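Local coordinates for protein transcriptional regulator (Aquifex aeolicus, PDB 2EH3) that probably binds DNA as a transcription factor of the TetR/AcrR family and binds magnesium ions, at residues T3-F15 against H42-R56. Residues are numbered along the deposited sequence; the frame is centred on the assembly and turned at random.
Sequences TKERILEVSKELF and HFKSKEELITEIIER
Leu8 lays its CD1 methyl over one face of the Arg56 guanidinium, 3.4 Å from Arg56 CZ. Its other methyl, CD2, meets Ile53 CG1 at 3.6 Å. Two carboxylates grip the guanidinium edge, in its plane. Glu52 OE2 takes a nearly straight bond from Arg56 NE (2.6 Å, 174°). Glu5 OE2 receives Arg56 NH1 at 3.3 Å through its anti lone pair, while Glu5 OE1 is held by Gly2 N. A lysine in place of Arg56 would probably leave either Glu5 or Glu52 without its mate and lose the flat face under Leu8.

Lys4 CB makes a CH-pi contact with one His42 ring face. Lys4 crosses the Phe43 side chain at about a right angle: its CG, anti to the backbone N (chi1 -172°), touches Phe43 CZ at 3.7 Å. The extended chain ends with NZ 4.1 Å from Arg56 NH2, a like charge probably eased by a water that links both to Glu52 OE2.

Leu49 sits as a knob among Ile7, Leu8, Ser11 and Phe15, and its CD1 lies over the centre of the Phe43 ring. Ser11 OG turns back to Ile7 O at 2.9 Å. Ile53 CD1 packs on Phe15 CE2 (3.8 Å). Ile28 and Phe39 extend this core.

The axes of segments 3-15 and 46-56 cross at -92°. This packs helix 3-18 against helix 46-67, which follows the predicted helix-turn-helix, as in the DNA-binding domain of TetR-family regulators.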
ATOM      1  N   THR A   3      21.196 -26.499   1.513  1.00 18.73           N
ATOM      2  CA  THR A   3      19.814 -26.913   1.664  1.00 17.73           C
ATOM      3  C   THR A   3      18.928 -25.788   2.165  1.00 16.08           C
ATOM      4  O   THR A   3      17.801 -25.639   1.688  1.00 15.14           O
ATOM      5  CB  THR A   3      19.725 -28.117   2.611  1.00 18.38           C
ATOM      6  OG1 THR A   3      20.497 -29.194   2.061  1.00 18.32           O
ATOM      7  CG2 THR A   3      18.316 -28.554   2.777  1.00 18.97           C
ATOM      8  N   LYS A   4      19.419 -24.994   3.119  1.00 15.24           N
ATOM      9  CA  LYS A   4      18.599 -23.895   3.639  1.00 14.74           C
ATOM     10  C   LYS A   4      18.285 -22.917   2.505  1.00 14.98           C
ATOM     11  O   LYS A   4      17.143 -22.432   2.380  1.00 14.46           O
ATOM     12  CB  LYS A   4      19.323 -23.174   4.779  1.00 17.18           C
ATOM     13  CG  LYS A   4      18.459 -22.160   5.485  1.00 17.62           C
ATOM     14  CD  LYS A   4      19.198 -21.472   6.645  1.00 20.58           C
ATOM     15  CE  LYS A   4      18.260 -20.557   7.426  1.00 20.56           C
ATOM     16  NZ  LYS A   4      18.894 -20.175   8.719  1.00 22.38           N
ATOM     17  N   GLU A   5      19.291 -22.623   1.687  1.00 15.34           N
ATOM     18  CA  GLU A   5      19.107 -21.725   0.562  1.00 16.15           C
ATOM     19  C   GLU A   5      18.098 -22.299  -0.417  1.00 14.87           C
ATOM     20  O   GLU A   5      17.253 -21.579  -0.947  1.00 15.43           O
ATOM     21  CB  GLU A   5      20.431 -21.495  -0.176  1.00 18.71           C
ATOM     22  CG  GLU A   5      21.393 -20.546   0.517  1.00 23.06           C
ATOM     23  CD  GLU A   5      21.807 -21.017   1.887  1.00 26.20           C
ATOM     24  OE1 GLU A   5      22.221 -22.199   2.029  1.00 27.98           O
ATOM     25  OE2 GLU A   5      21.722 -20.189   2.824  1.00 27.40           O
ATOM     26  N   ARG A   6      18.165 -23.601  -0.665  1.00 14.43           N
ATOM     27  CA  ARG A   6      17.219 -24.188  -1.607  1.00 14.78           C
ATOM     28  C   ARG A   6      15.783 -24.098  -1.089  1.00 13.19           C
ATOM     29  O   ARG A   6      14.852 -23.789  -1.853  1.00 14.70           O
ATOM     30  CB  ARG A   6      17.585 -25.650  -1.899  1.00 17.22           C
ATOM     31  CG  ARG A   6      18.833 -25.782  -2.739  1.00 21.71           C
ATOM     32  CD  ARG A   6      18.724 -26.945  -3.720  1.00 26.47           C
ATOM     33  NE  ARG A   6      18.849 -28.245  -3.069  1.00 30.59           N
ATOM     34  CZ  ARG A   6      17.837 -29.003  -2.659  1.00 30.34           C
ATOM     35  NH1 ARG A   6      16.576 -28.615  -2.820  1.00 30.63           N
ATOM     36  NH2 ARG A   6      18.100 -30.171  -2.090  1.00 31.57           N
ATOM     37  N   ILE A   7      15.599 -24.364   0.196  1.00 12.61           N
ATOM     38  CA  ILE A   7      14.268 -24.274   0.791  1.00 10.96           C
ATOM     39  C   ILE A   7      13.778 -22.826   0.660  1.00 11.38           C
ATOM     40  O   ILE A   7      12.633 -22.590   0.298  1.00 11.62           O
ATOM     41  CB  ILE A   7      14.313 -24.667   2.271  1.00 10.96           C
ATOM     42  CG1 ILE A   7      14.622 -26.155   2.385  1.00 12.62           C
ATOM     43  CG2 ILE A   7      12.991 -24.343   2.965  1.00 11.00           C
ATOM     44  CD1 ILE A   7      14.968 -26.611   3.800  1.00 13.35           C
ATOM     45  N   LEU A   8      14.633 -21.862   0.970  1.00 11.42           N
ATOM     46  CA  LEU A   8      14.221 -20.465   0.856  1.00 10.81           C
ATOM     47  C   LEU A   8      13.788 -20.113  -0.563  1.00 11.69           C
ATOM     48  O   LEU A   8      12.798 -19.389  -0.751  1.00 10.96           O
ATOM     49  CB  LEU A   8      15.364 -19.548   1.313  1.00 11.15           C
ATOM     50  CG  LEU A   8      15.505 -19.524   2.833  1.00 13.28           C
ATOM     51  CD1 LEU A   8      16.869 -18.940   3.225  1.00 15.65           C
ATOM     52  CD2 LEU A   8      14.374 -18.706   3.426  1.00 15.23           C
ATOM     53  N   GLU A   9      14.514 -20.609  -1.563  1.00 11.39           N
ATOM     54  CA  GLU A   9      14.183 -20.296  -2.951  1.00 12.80           C
ATOM     55  C   GLU A   9      12.857 -20.894  -3.377  1.00 13.10           C
ATOM     56  O   GLU A   9      12.034 -20.205  -4.001  1.00 12.55           O
ATOM     57  CB  GLU A   9      15.320 -20.736  -3.891  1.00 14.22           C
ATOM     58  CG  GLU A   9      16.602 -19.907  -3.704  1.00 19.82           C
ATOM     59  CD  GLU A   9      16.337 -18.407  -3.839  1.00 22.06           C
ATOM     60  OE1 GLU A   9      15.822 -17.989  -4.905  1.00 24.64           O
ATOM     61  OE2 GLU A   9      16.629 -17.656  -2.882  1.00 22.63           O
ATOM     62  N   VAL A  10      12.636 -22.158  -3.014  1.00 10.86           N
ATOM     63  CA  VAL A  10      11.392 -22.832  -3.351  1.00 12.70           C
ATOM     64  C   VAL A  10      10.214 -22.152  -2.648  1.00 12.78           C
ATOM     65  O   VAL A  10       9.149 -21.984  -3.246  1.00 11.37           O
ATOM     66  CB  VAL A  10      11.458 -24.328  -2.941  1.00 13.79           C
ATOM     67  CG1 VAL A  10      10.083 -24.966  -2.991  1.00 15.47           C
ATOM     68  CG2 VAL A  10      12.399 -25.077  -3.903  1.00 12.58           C
ATOM     69  N   SER A  11      10.411 -21.761  -1.387  1.00 11.62           N
ATOM     70  CA  SER A  11       9.330 -21.143  -0.594  1.00 10.32           C
ATOM     71  C   SER A  11       8.978 -19.769  -1.166  1.00 10.47           C
ATOM     72  O   SER A  11       7.804 -19.393  -1.233  1.00 11.06           O
ATOM     73  CB  SER A  11       9.732 -21.026   0.892  1.00 11.65           C
ATOM     74  OG  SER A  11      10.043 -22.296   1.459  1.00 12.86           O
ATOM     75  N   LYS A  12       9.982 -19.017  -1.580  1.00  9.90           N
ATOM     76  CA  LYS A  12       9.703 -17.699  -2.174  1.00 10.90           C
ATOM     77  C   LYS A  12       8.887 -17.898  -3.437  1.00 11.72           C
ATOM     78  O   LYS A  12       7.929 -17.158  -3.693  1.00 11.10           O
ATOM     79  CB  LYS A  12      11.009 -16.950  -2.502  1.00 12.65           C
ATOM     80  CG  LYS A  12      11.648 -16.301  -1.301  1.00 16.06           C
ATOM     81  CD  LYS A  12      12.838 -15.412  -1.682  1.00 18.07           C
ATOM     82  CE  LYS A  12      14.031 -16.241  -2.053  1.00 19.82           C
ATOM     83  NZ  LYS A  12      15.301 -15.449  -1.886  1.00 20.42           N
ATOM     84  N   GLU A  13       9.244 -18.912  -4.224  1.00 11.05           N
ATOM     85  CA  GLU A  13       8.505 -19.180  -5.447  1.00 12.57           C
ATOM     86  C   GLU A  13       7.053 -19.570  -5.177  1.00 11.02           C
ATOM     87  O   GLU A  13       6.142 -18.982  -5.783  1.00 11.11           O
ATOM     88  CB  GLU A  13       9.185 -20.302  -6.250  1.00 13.18           C
ATOM     89  CG  GLU A  13      10.397 -19.818  -7.041  1.00 23.22           C
ATOM     90  CD  GLU A  13      10.055 -18.629  -7.932  1.00 25.29           C
ATOM     91  OE1 GLU A  13       8.972 -18.651  -8.575  1.00 30.10           O
ATOM     92  OE2 GLU A  13      10.869 -17.681  -7.992  1.00 31.15           O
ATOM     93  N   LEU A  14       6.836 -20.525  -4.275  1.00 11.52           N
ATOM     94  CA  LEU A  14       5.473 -20.956  -3.984  1.00 11.07           C
ATOM     95  C   LEU A  14       4.645 -19.859  -3.315  1.00 10.99           C
ATOM     96  O   LEU A  14       3.488 -19.685  -3.657  1.00 10.51           O
ATOM     97  CB  LEU A  14       5.456 -22.223  -3.115  1.00 12.16           C
ATOM     98  CG  LEU A  14       6.028 -23.432  -3.846  1.00 12.27           C
ATOM     99  CD1 LEU A  14       5.917 -24.626  -2.932  1.00 15.71           C
ATOM    100  CD2 LEU A  14       5.290 -23.657  -5.182  1.00 15.71           C
ATOM    101  N   PHE A  15       5.219 -19.128  -2.355  1.00  9.62           N
ATOM    102  CA  PHE A  15       4.455 -18.053  -1.705  1.00 10.11           C
ATOM    103  C   PHE A  15       4.080 -16.976  -2.731  1.00  9.45           C
ATOM    104  O   PHE A  15       2.992 -16.401  -2.662  1.00 11.44           O
ATOM    105  CB  PHE A  15       5.253 -17.400  -0.573  1.00 10.85           C
ATOM    106  CG  PHE A  15       5.530 -18.303   0.608  1.00 10.47           C
ATOM    107  CD1 PHE A  15       4.762 -19.445   0.853  1.00 12.80           C
ATOM    108  CD2 PHE A  15       6.547 -17.977   1.505  1.00 10.84           C
ATOM    109  CE1 PHE A  15       5.007 -20.244   1.993  1.00 12.30           C
ATOM    110  CE2 PHE A  15       6.796 -18.772   2.644  1.00 10.65           C
ATOM    111  CZ  PHE A  15       6.019 -19.901   2.885  1.00 11.37           C
ATOM    112  N   HIS A  42      16.366 -26.899   9.563  1.00 14.60           N
ATOM    113  CA  HIS A  42      16.634 -25.481   9.304  1.00 15.76           C
ATOM    114  C   HIS A  42      15.584 -24.484   9.766  1.00 16.36           C
ATOM    115  O   HIS A  42      15.918 -23.324  10.030  1.00 17.36           O
ATOM    116  CB  HIS A  42      16.870 -25.249   7.809  1.00 17.24           C
ATOM    117  CG  HIS A  42      18.072 -25.955   7.275  1.00 16.97           C
ATOM    118  ND1 HIS A  42      19.358 -25.572   7.584  1.00 20.10           N
ATOM    119  CD2 HIS A  42      18.180 -27.044   6.479  1.00 18.68           C
ATOM    120  CE1 HIS A  42      20.208 -26.399   6.999  1.00 18.53           C
ATOM    121  NE2 HIS A  42      19.519 -27.300   6.325  1.00 19.19           N
ATOM    122  N   PHE A  43      14.326 -24.919   9.853  1.00 14.97           N
ATOM    123  CA  PHE A  43      13.216 -24.037  10.250  1.00 16.42           C
ATOM    124  C   PHE A  43      12.284 -24.762  11.214  1.00 18.03           C
ATOM    125  O   PHE A  43      11.803 -25.835  10.911  1.00 20.53           O
ATOM    126  CB  PHE A  43      12.426 -23.615   8.996  1.00 14.80           C
ATOM    127  CG  PHE A  43      13.259 -22.870   7.979  1.00 12.91           C
ATOM    128  CD1 PHE A  43      13.598 -21.514   8.185  1.00 13.34           C
ATOM    129  CD2 PHE A  43      13.734 -23.506   6.824  1.00 12.63           C
ATOM    130  CE1 PHE A  43      14.391 -20.831   7.256  1.00 14.50           C
ATOM    131  CE2 PHE A  43      14.532 -22.823   5.890  1.00 14.33           C
ATOM    132  CZ  PHE A  43      14.865 -21.477   6.106  1.00 14.22           C
ATOM    133  N   LYS A  44      11.987 -24.168  12.362  1.00 19.38           N
ATOM    134  CA  LYS A  44      11.114 -24.868  13.278  1.00 20.71           C
ATOM    135  C   LYS A  44       9.640 -24.786  12.888  1.00 20.17           C
ATOM    136  O   LYS A  44       8.826 -25.619  13.311  1.00 21.20           O
ATOM    137  CB  LYS A  44      11.357 -24.369  14.705  1.00 25.25           C
ATOM    138  CG  LYS A  44      12.770 -24.721  15.197  1.00 29.20           C
ATOM    139  CD  LYS A  44      13.006 -26.239  15.115  1.00 31.33           C
ATOM    140  CE  LYS A  44      14.479 -26.620  15.255  1.00 33.55           C
ATOM    141  NZ  LYS A  44      15.224 -26.533  13.960  1.00 32.70           N
ATOM    142  N   SER A  45       9.317 -23.836  12.010  1.00 18.34           N
ATOM    143  CA  SER A  45       7.945 -23.639  11.583  1.00 17.08           C
ATOM    144  C   SER A  45       7.851 -22.846  10.285  1.00 15.89           C
ATOM    145  O   SER A  45       8.817 -22.240   9.834  1.00 15.04           O
ATOM    146  CB  SER A  45       7.195 -22.853  12.649  1.00 17.50           C
ATOM    147  OG  SER A  45       7.795 -21.575  12.778  1.00 17.73           O
ATOM    148  N   LYS A  46       6.656 -22.861   9.704  1.00 16.15           N
ATOM    149  CA  LYS A  46       6.376 -22.113   8.493  1.00 16.08           C
ATOM    150  C   LYS A  46       6.577 -20.618   8.837  1.00 14.53           C
ATOM    151  O   LYS A  46       7.033 -19.834   8.009  1.00 13.92           O
ATOM    152  CB  LYS A  46       4.932 -22.377   8.073  1.00 17.14           C
ATOM    153  CG  LYS A  46       4.688 -22.357   6.610  1.00 18.15           C
ATOM    154  CD  LYS A  46       3.262 -22.817   6.314  1.00 20.79           C
ATOM    155  CE  LYS A  46       2.451 -21.662   5.778  1.00 16.62           C
ATOM    156  NZ  LYS A  46       1.073 -22.058   5.369  1.00 14.77           N
ATOM    157  N   GLU A  47       6.207 -20.231  10.060  1.00 14.41           N
ATOM    158  CA  GLU A  47       6.352 -18.848  10.524  1.00 14.98           C
ATOM    159  C   GLU A  47       7.822 -18.413  10.523  1.00 15.17           C
ATOM    160  O   GLU A  47       8.145 -17.293  10.068  1.00 14.43           O
ATOM    161  CB  GLU A  47       5.745 -18.697  11.934  1.00 16.98           C
ATOM    162  CG  GLU A  47       5.935 -17.298  12.552  1.00 20.84           C
ATOM    163  CD  GLU A  47       5.061 -17.078  13.786  1.00 23.21           C
ATOM    164  OE1 GLU A  47       4.327 -18.005  14.172  1.00 27.46           O
ATOM    165  OE2 GLU A  47       5.098 -15.974  14.369  1.00 25.35           O
ATOM    166  N   GLU A  48       8.710 -19.283  11.018  1.00 14.87           N
ATOM    167  CA  GLU A  48      10.141 -18.961  11.020  1.00 16.04           C
ATOM    168  C   GLU A  48      10.615 -18.790   9.590  1.00 14.10           C
ATOM    169  O   GLU A  48      11.439 -17.923   9.297  1.00 14.43           O
ATOM    170  CB  GLU A  48      11.003 -20.059  11.667  1.00 17.33           C
ATOM    171  CG  GLU A  48      11.049 -20.070  13.173  1.00 24.32           C
ATOM    172  CD  GLU A  48      12.188 -20.924  13.756  1.00 27.27           C
ATOM    173  OE1 GLU A  48      12.246 -21.012  15.004  1.00 31.70           O
ATOM    174  OE2 GLU A  48      13.011 -21.500  12.995  1.00 26.80           O
ATOM    175  N   LEU A  49      10.114 -19.646   8.695  1.00 12.64           N
ATOM    176  CA  LEU A  49      10.497 -19.576   7.299  1.00 12.41           C
ATOM    177  C   LEU A  49      10.168 -18.250   6.611  1.00 12.60           C
ATOM    178  O   LEU A  49      11.026 -17.664   5.971  1.00 12.69           O
ATOM    179  CB  LEU A  49       9.844 -20.739   6.528  1.00 10.19           C
ATOM    180  CG  LEU A  49       9.891 -20.688   4.999  1.00 11.99           C
ATOM    181  CD1 LEU A  49      11.336 -20.910   4.470  1.00 13.99           C
ATOM    182  CD2 LEU A  49       8.962 -21.789   4.477  1.00 11.91           C
ATOM    183  N   ILE A  50       8.928 -17.780   6.707  1.00 13.10           N
ATOM    184  CA  ILE A  50       8.624 -16.526   6.023  1.00 13.74           C
ATOM    185  C   ILE A  50       9.351 -15.367   6.697  1.00 14.73           C
ATOM    186  O   ILE A  50       9.782 -14.431   6.027  1.00 13.90           O
ATOM    187  CB  ILE A  50       7.087 -16.261   5.949  1.00 13.39           C
ATOM    188  CG1 ILE A  50       6.811 -15.046   5.032  1.00 13.20           C
ATOM    189  CG2 ILE A  50       6.528 -16.112   7.315  1.00 15.28           C
ATOM    190  CD1 ILE A  50       5.332 -14.949   4.598  1.00 15.21           C
ATOM    191  N   THR A  51       9.526 -15.449   8.008  1.00 13.65           N
ATOM    192  CA  THR A  51      10.219 -14.385   8.720  1.00 15.12           C
ATOM    193  C   THR A  51      11.655 -14.296   8.189  1.00 15.60           C
ATOM    194  O   THR A  51      12.148 -13.198   7.952  1.00 15.89           O
ATOM    195  CB  THR A  51      10.189 -14.641  10.248  1.00 16.57           C
ATOM    196  OG1 THR A  51       8.825 -14.674  10.700  1.00 17.90           O
ATOM    197  CG2 THR A  51      10.898 -13.516  11.004  1.00 17.52           C
ATOM    198  N   GLU A  52      12.297 -15.441   7.957  1.00 14.02           N
ATOM    199  CA  GLU A  52      13.668 -15.443   7.440  1.00 15.02           C
ATOM    200  C   GLU A  52      13.756 -14.884   6.027  1.00 15.58           C
ATOM    201  O   GLU A  52      14.730 -14.214   5.685  1.00 16.15           O
ATOM    202  CB  GLU A  52      14.246 -16.858   7.494  1.00 16.02           C
ATOM    203  CG  GLU A  52      15.687 -16.986   6.941  1.00 19.53           C
ATOM    204  CD  GLU A  52      16.742 -16.311   7.803  1.00 23.61           C
ATOM    205  OE1 GLU A  52      16.418 -15.925   8.941  1.00 24.50           O
ATOM    206  OE2 GLU A  52      17.903 -16.188   7.339  1.00 25.23           O
ATOM    207  N   ILE A  53      12.757 -15.175   5.199  1.00 13.30           N
ATOM    208  CA  ILE A  53      12.711 -14.672   3.824  1.00 12.50           C
ATOM    209  C   ILE A  53      12.731 -13.147   3.866  1.00 14.87           C
ATOM    210  O   ILE A  53      13.488 -12.500   3.133  1.00 15.15           O
ATOM    211  CB  ILE A  53      11.410 -15.138   3.094  1.00 13.13           C
ATOM    212  CG1 ILE A  53      11.506 -16.631   2.779  1.00 14.04           C
ATOM    213  CG2 ILE A  53      11.194 -14.342   1.814  1.00 15.19           C
ATOM    214  CD1 ILE A  53      10.254 -17.181   2.126  1.00 14.10           C
ATOM    215  N   ILE A  54      11.888 -12.582   4.726  1.00 14.84           N
ATOM    216  CA  ILE A  54      11.823 -11.138   4.855  1.00 14.93           C
ATOM    217  C   ILE A  54      13.116 -10.595   5.432  1.00 16.74           C
ATOM    218  O   ILE A  54      13.670  -9.606   4.912  1.00 17.66           O
ATOM    219  CB  ILE A  54      10.625 -10.735   5.746  1.00 14.13           C
ATOM    220  CG1 ILE A  54       9.322 -11.240   5.097  1.00 16.04           C
ATOM    221  CG2 ILE A  54      10.596  -9.206   5.963  1.00 13.21           C
ATOM    222  CD1 ILE A  54       9.027 -10.672   3.698  1.00 16.83           C
ATOM    223  N   GLU A  55      13.613 -11.248   6.481  1.00 17.83           N
ATOM    224  CA  GLU A  55      14.841 -10.808   7.138  1.00 20.34           C
ATOM    225  C   GLU A  55      16.024 -10.749   6.172  1.00 20.53           C
ATOM    226  O   GLU A  55      16.845  -9.817   6.225  1.00 19.05           O
ATOM    227  CB  GLU A  55      15.165 -11.734   8.305  1.00 21.28           C
ATOM    228  CG  GLU A  55      16.144 -11.161   9.309  1.00 24.75           C
ATOM    229  CD  GLU A  55      15.538 -10.055  10.154  1.00 26.17           C
ATOM    230  OE1 GLU A  55      14.307  -9.836  10.078  1.00 27.79           O
ATOM    231  OE2 GLU A  55      16.297  -9.411  10.905  1.00 29.52           O
ATOM    232  N   ARG A  56      16.125 -11.732   5.287  1.00 20.77           N
ATOM    233  CA  ARG A  56      17.236 -11.737   4.349  1.00 19.01           C
ATOM    234  C   ARG A  56      17.125 -10.615   3.314  1.00 19.79           C
ATOM    235  O   ARG A  56      18.144 -10.033   2.933  1.00 18.89           O
ATOM    236  CB  ARG A  56      17.365 -13.103   3.689  1.00 19.69           C
ATOM    237  CG  ARG A  56      17.905 -14.132   4.647  1.00 20.40           C
ATOM    238  CD  ARG A  56      18.143 -15.445   3.940  1.00 20.02           C
ATOM    239  NE  ARG A  56      18.741 -16.406   4.856  1.00 19.56           N
ATOM    240  CZ  ARG A  56      19.620 -17.329   4.492  1.00 19.96           C
ATOM    241  NH1 ARG A  56      20.002 -17.424   3.225  1.00 21.07           N
ATOM    242  NH2 ARG A  56      20.123 -18.141   5.402  1.00 21.77           N
TER
HETATM  243  O   HOH W   1      18.549 -22.290  10.631  1.00 26.49           O
HETATM  244  O   HOH W   2      20.195 -17.298   8.136  1.00 40.26           O